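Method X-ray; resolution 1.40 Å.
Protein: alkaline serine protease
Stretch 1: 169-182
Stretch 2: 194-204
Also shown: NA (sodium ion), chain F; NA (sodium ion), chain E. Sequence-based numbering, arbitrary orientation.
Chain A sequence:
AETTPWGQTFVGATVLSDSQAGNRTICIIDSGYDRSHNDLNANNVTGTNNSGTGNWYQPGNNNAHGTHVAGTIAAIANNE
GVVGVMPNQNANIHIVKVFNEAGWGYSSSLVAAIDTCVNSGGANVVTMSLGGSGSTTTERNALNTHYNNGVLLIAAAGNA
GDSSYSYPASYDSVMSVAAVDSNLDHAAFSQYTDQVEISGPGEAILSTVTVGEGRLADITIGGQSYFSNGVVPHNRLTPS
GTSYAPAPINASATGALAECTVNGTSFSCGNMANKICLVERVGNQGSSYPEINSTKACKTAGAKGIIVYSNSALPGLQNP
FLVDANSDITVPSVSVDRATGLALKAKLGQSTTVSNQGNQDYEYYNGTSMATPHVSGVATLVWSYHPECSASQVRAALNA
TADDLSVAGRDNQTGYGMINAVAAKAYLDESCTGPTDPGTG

Stretch 1 169-182: ASYDSVMSVAAVDS
Stretch 2 (194-204) DQVEISGPGEA

Alanine and beta-branched residues, with one methionine, make the apolar centre of this contact. Val 177 (chi1 t) and Ile 198 (t, t) share one sheet face, CG2 to CG2 at 4.1 Å, and Met 175 (m, t, p) brings its CE to 4.1 Å from Ile 198 CG2. On the other face Ala 178 lies beside Ser 199, and its CB reaches 3.6 Å from Val 196 CG1 (chi1 t). These residues belong to two parallel strands, running to Val 180 and Pro 201, their axes 40° apart and 4.5 Å at closest approach; 855 Å² is buried in all.

The register pairs Val 177 with Ile 198, Ala 178 with Ser 199, Ala 179 with Gly 200 and Val 180 with Pro 201, all with extended backbones. Hydrogen bonds alternate in direction: Ala 178 N to Ile 198 O 2.9 Å, Gly 200 N to Ala 178 O 3.0 Å, Val 180 N to Gly 200 O 3.1 Å, Gly 202 N to Val 180 O 2.9 Å. Proline suits position 201 because the ladder asks for no amide there. Gly 202 (phi/psi -141/5) must be bare: an ideal CB would sit 2.3 Å from Ala 179 CB.

At the start of the ladder Glu 197, at -111/-36, breaks the extended run. Ser 176 O accepts Glu 197 N at 2.9 Å and, weakly, Ile 198 N at 3.5 Å.

Beyond lies a polar edge built on sodium. The type I turn from Tyr 171 to Val 174 helps present carbonyls to the NA of chain E, which is 2.4 Å from Ala 169 O, 2.3 Å from Tyr 171 O, 2.2 Å from Val 174 O and 2.4 Å from Gln 195 OE1. The NA of chain F is 3.0 Å from Val 174 O, 2.6 Å from Gln 195 O and 2.8 Å from Glu 197 OE1. Gln 195 (m, m) serves doubly, its NE2 donating to Asp 172 OD1 at 2.9 Å.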

# COMPACT_ATOMS: atom_id res chain seq x y z
N ALA A 169 0.04 16.02 -7.05
CA ALA A 169 1.28 15.34 -7.41
C ALA A 169 2.02 15.94 -8.59
O ALA A 169 3.25 16.04 -8.58
CB ALA A 169 1.01 13.87 -7.68
N SER A 170 1.28 16.37 -9.61
CA SER A 170 1.90 16.89 -10.82
C SER A 170 2.38 18.34 -10.84
O SER A 170 2.80 18.84 -11.88
CB SER A 170 0.98 16.60 -12.01
OG SER A 170 0.79 15.20 -12.12
N TYR A 171 2.32 19.02 -9.70
CA TYR A 171 2.83 20.39 -9.59
C TYR A 171 4.32 20.22 -9.30
O TYR A 171 4.72 19.23 -8.68
CB TYR A 171 2.18 21.15 -8.43
CG TYR A 171 0.74 21.57 -8.66
CD1 TYR A 171 -0.25 21.25 -7.74
CD2 TYR A 171 0.38 22.31 -9.79
CE1 TYR A 171 -1.56 21.66 -7.92
CE2 TYR A 171 -0.93 22.73 -9.98
CZ TYR A 171 -1.90 22.40 -9.04
OH TYR A 171 -3.20 22.81 -9.22
N ASP A 172 5.15 21.17 -9.71
CA ASP A 172 6.58 21.07 -9.48
C ASP A 172 7.00 21.13 -8.01
O ASP A 172 8.09 20.70 -7.65
CB ASP A 172 7.33 22.16 -10.25
CG ASP A 172 7.31 21.92 -11.75
OD1 ASP A 172 7.63 20.79 -12.18
OD2 ASP A 172 6.97 22.87 -12.50
N SER A 173 6.13 21.67 -7.16
CA SER A 173 6.41 21.80 -5.74
C SER A 173 6.10 20.55 -4.93
O SER A 173 6.32 20.51 -3.72
CB SER A 173 5.60 22.96 -5.16
OG SER A 173 4.21 22.71 -5.30
N VAL A 174 5.59 19.52 -5.61
CA VAL A 174 5.19 18.28 -4.95
C VAL A 174 5.86 17.05 -5.55
O VAL A 174 6.04 16.97 -6.77
CB VAL A 174 3.65 18.10 -5.08
CG1 VAL A 174 3.20 16.86 -4.32
CG2 VAL A 174 2.93 19.34 -4.58
N MET A 175 6.24 16.10 -4.70
CA MET A 175 6.86 14.87 -5.17
C MET A 175 5.75 13.93 -5.64
O MET A 175 4.87 13.57 -4.85
CB MET A 175 7.65 14.17 -4.07
CG MET A 175 8.86 14.92 -3.56
SD MET A 175 9.83 13.89 -2.42
CE MET A 175 10.83 12.96 -3.58
N SER A 176 5.77 13.55 -6.91
CA SER A 176 4.78 12.63 -7.45
C SER A 176 5.29 11.21 -7.24
O SER A 176 6.35 10.84 -7.75
CB SER A 176 4.56 12.89 -8.94
OG SER A 176 3.65 11.96 -9.48
N VAL A 177 4.53 10.41 -6.50
CA VAL A 177 4.93 9.05 -6.17
C VAL A 177 4.24 7.94 -6.96
O VAL A 177 3.01 7.90 -7.05
CB VAL A 177 4.68 8.78 -4.67
CG1 VAL A 177 5.12 7.36 -4.31
CG2 VAL A 177 5.43 9.80 -3.83
N ALA A 178 5.04 7.04 -7.52
CA ALA A 178 4.56 5.90 -8.29
C ALA A 178 4.57 4.64 -7.43
O ALA A 178 5.24 4.59 -6.39
CB ALA A 178 5.43 5.69 -9.52
N ALA A 179 3.85 3.62 -7.88
CA ALA A 179 3.76 2.36 -7.15
C ALA A 179 4.44 1.21 -7.88
O ALA A 179 4.35 1.09 -9.10
CB ALA A 179 2.29 2.00 -6.91
N VAL A 180 5.13 0.36 -7.11
CA VAL A 180 5.79 -0.83 -7.65
C VAL A 180 5.42 -1.98 -6.71
O VAL A 180 4.99 -1.74 -5.58
CB VAL A 180 7.33 -0.70 -7.70
CG1 VAL A 180 7.73 0.43 -8.64
CG2 VAL A 180 7.89 -0.47 -6.31
N ASP A 181 5.58 -3.21 -7.18
CA ASP A 181 5.26 -4.37 -6.34
C ASP A 181 6.50 -4.95 -5.66
O ASP A 181 7.58 -4.36 -5.74
CB ASP A 181 4.50 -5.43 -7.15
CG ASP A 181 5.34 -6.06 -8.25
OD1 ASP A 181 4.74 -6.71 -9.14
OD2 ASP A 181 6.58 -5.93 -8.22
N SER A 182 6.35 -6.08 -4.98
CA SER A 182 7.47 -6.68 -4.26
C SER A 182 8.62 -7.22 -5.11
O SER A 182 9.62 -7.68 -4.56
CB SER A 182 6.98 -7.76 -3.28
OG SER A 182 6.45 -8.88 -3.95
N ASP A 194 5.89 12.65 -16.76
CA ASP A 194 7.22 13.21 -16.62
C ASP A 194 7.38 13.90 -15.27
O ASP A 194 8.43 14.49 -14.99
CB ASP A 194 7.57 14.15 -17.78
CG ASP A 194 6.55 15.26 -17.99
OD1 ASP A 194 5.61 15.39 -17.19
OD2 ASP A 194 6.71 16.01 -18.98
N GLN A 195 6.34 13.84 -14.45
CA GLN A 195 6.37 14.41 -13.11
C GLN A 195 6.70 13.31 -12.09
O GLN A 195 7.25 13.61 -11.03
CB GLN A 195 5.02 15.04 -12.73
CG GLN A 195 4.80 16.46 -13.24
CD GLN A 195 5.60 17.50 -12.46
OE1 GLN A 195 5.73 17.42 -11.24
NE2 GLN A 195 6.11 18.50 -13.17
N VAL A 196 6.37 12.06 -12.41
CA VAL A 196 6.67 10.95 -11.50
C VAL A 196 8.13 11.09 -11.10
O VAL A 196 9.02 11.11 -11.95
CB VAL A 196 6.41 9.58 -12.17
CG1 VAL A 196 6.95 8.45 -11.28
CG2 VAL A 196 4.91 9.39 -12.36
N GLU A 197 8.35 11.17 -9.80
CA GLU A 197 9.67 11.43 -9.24
C GLU A 197 10.34 10.29 -8.49
O GLU A 197 11.56 10.13 -8.55
CB GLU A 197 9.53 12.64 -8.33
CG GLU A 197 10.79 13.43 -8.04
CD GLU A 197 10.46 14.74 -7.37
OE1 GLU A 197 9.50 15.41 -7.81
OE2 GLU A 197 11.16 15.12 -6.41
N ILE A 198 9.55 9.50 -7.77
CA ILE A 198 10.12 8.42 -6.98
C ILE A 198 9.06 7.34 -6.80
O ILE A 198 7.87 7.61 -6.95
CB ILE A 198 10.60 8.99 -5.62
CG1 ILE A 198 11.57 8.03 -4.95
CG2 ILE A 198 9.41 9.28 -4.72
CD1 ILE A 198 12.35 8.66 -3.81
N SER A 199 9.50 6.13 -6.48
CA SER A 199 8.59 5.01 -6.29
C SER A 199 8.57 4.47 -4.87
O SER A 199 9.52 4.63 -4.10
CB SER A 199 8.97 3.86 -7.23
OG SER A 199 8.88 4.25 -8.59
N GLY A 200 7.46 3.81 -4.55
CA GLY A 200 7.31 3.21 -3.24
C GLY A 200 6.44 1.97 -3.35
O GLY A 200 5.79 1.76 -4.38
N PRO A 201 6.43 1.11 -2.32
CA PRO A 201 5.63 -0.11 -2.32
C PRO A 201 4.15 0.25 -2.50
O PRO A 201 3.60 1.02 -1.72
CB PRO A 201 5.91 -0.71 -0.95
CG PRO A 201 7.33 -0.26 -0.68
CD PRO A 201 7.30 1.18 -1.13
N GLY A 202 3.50 -0.31 -3.53
CA GLY A 202 2.11 0.01 -3.78
C GLY A 202 1.18 -1.11 -4.22
O GLY A 202 0.02 -0.85 -4.55
N GLU A 203 1.67 -2.35 -4.25
CA GLU A 203 0.83 -3.48 -4.62
C GLU A 203 0.84 -4.45 -3.44
O GLU A 203 1.90 -4.80 -2.93
CB GLU A 203 1.38 -4.18 -5.87
CG GLU A 203 0.65 -5.47 -6.28
CD GLU A 203 -0.79 -5.27 -6.73
OE1 GLU A 203 -1.14 -4.15 -7.16
OE2 GLU A 203 -1.58 -6.24 -6.67
N ALA A 204 -0.35 -4.86 -3.01
CA ALA A 204 -0.48 -5.79 -1.89
C ALA A 204 0.20 -5.23 -0.64
O ALA A 204 1.13 -5.83 -0.10
CB ALA A 204 0.13 -7.15 -2.25
NA NA F . 7.02 15.31 -9.03
NA NA E . 5.38 17.02 -8.91
O HOH W 1 8.40 18.21 -10.43
O HOH W 2 3.70 -6.68 -4.18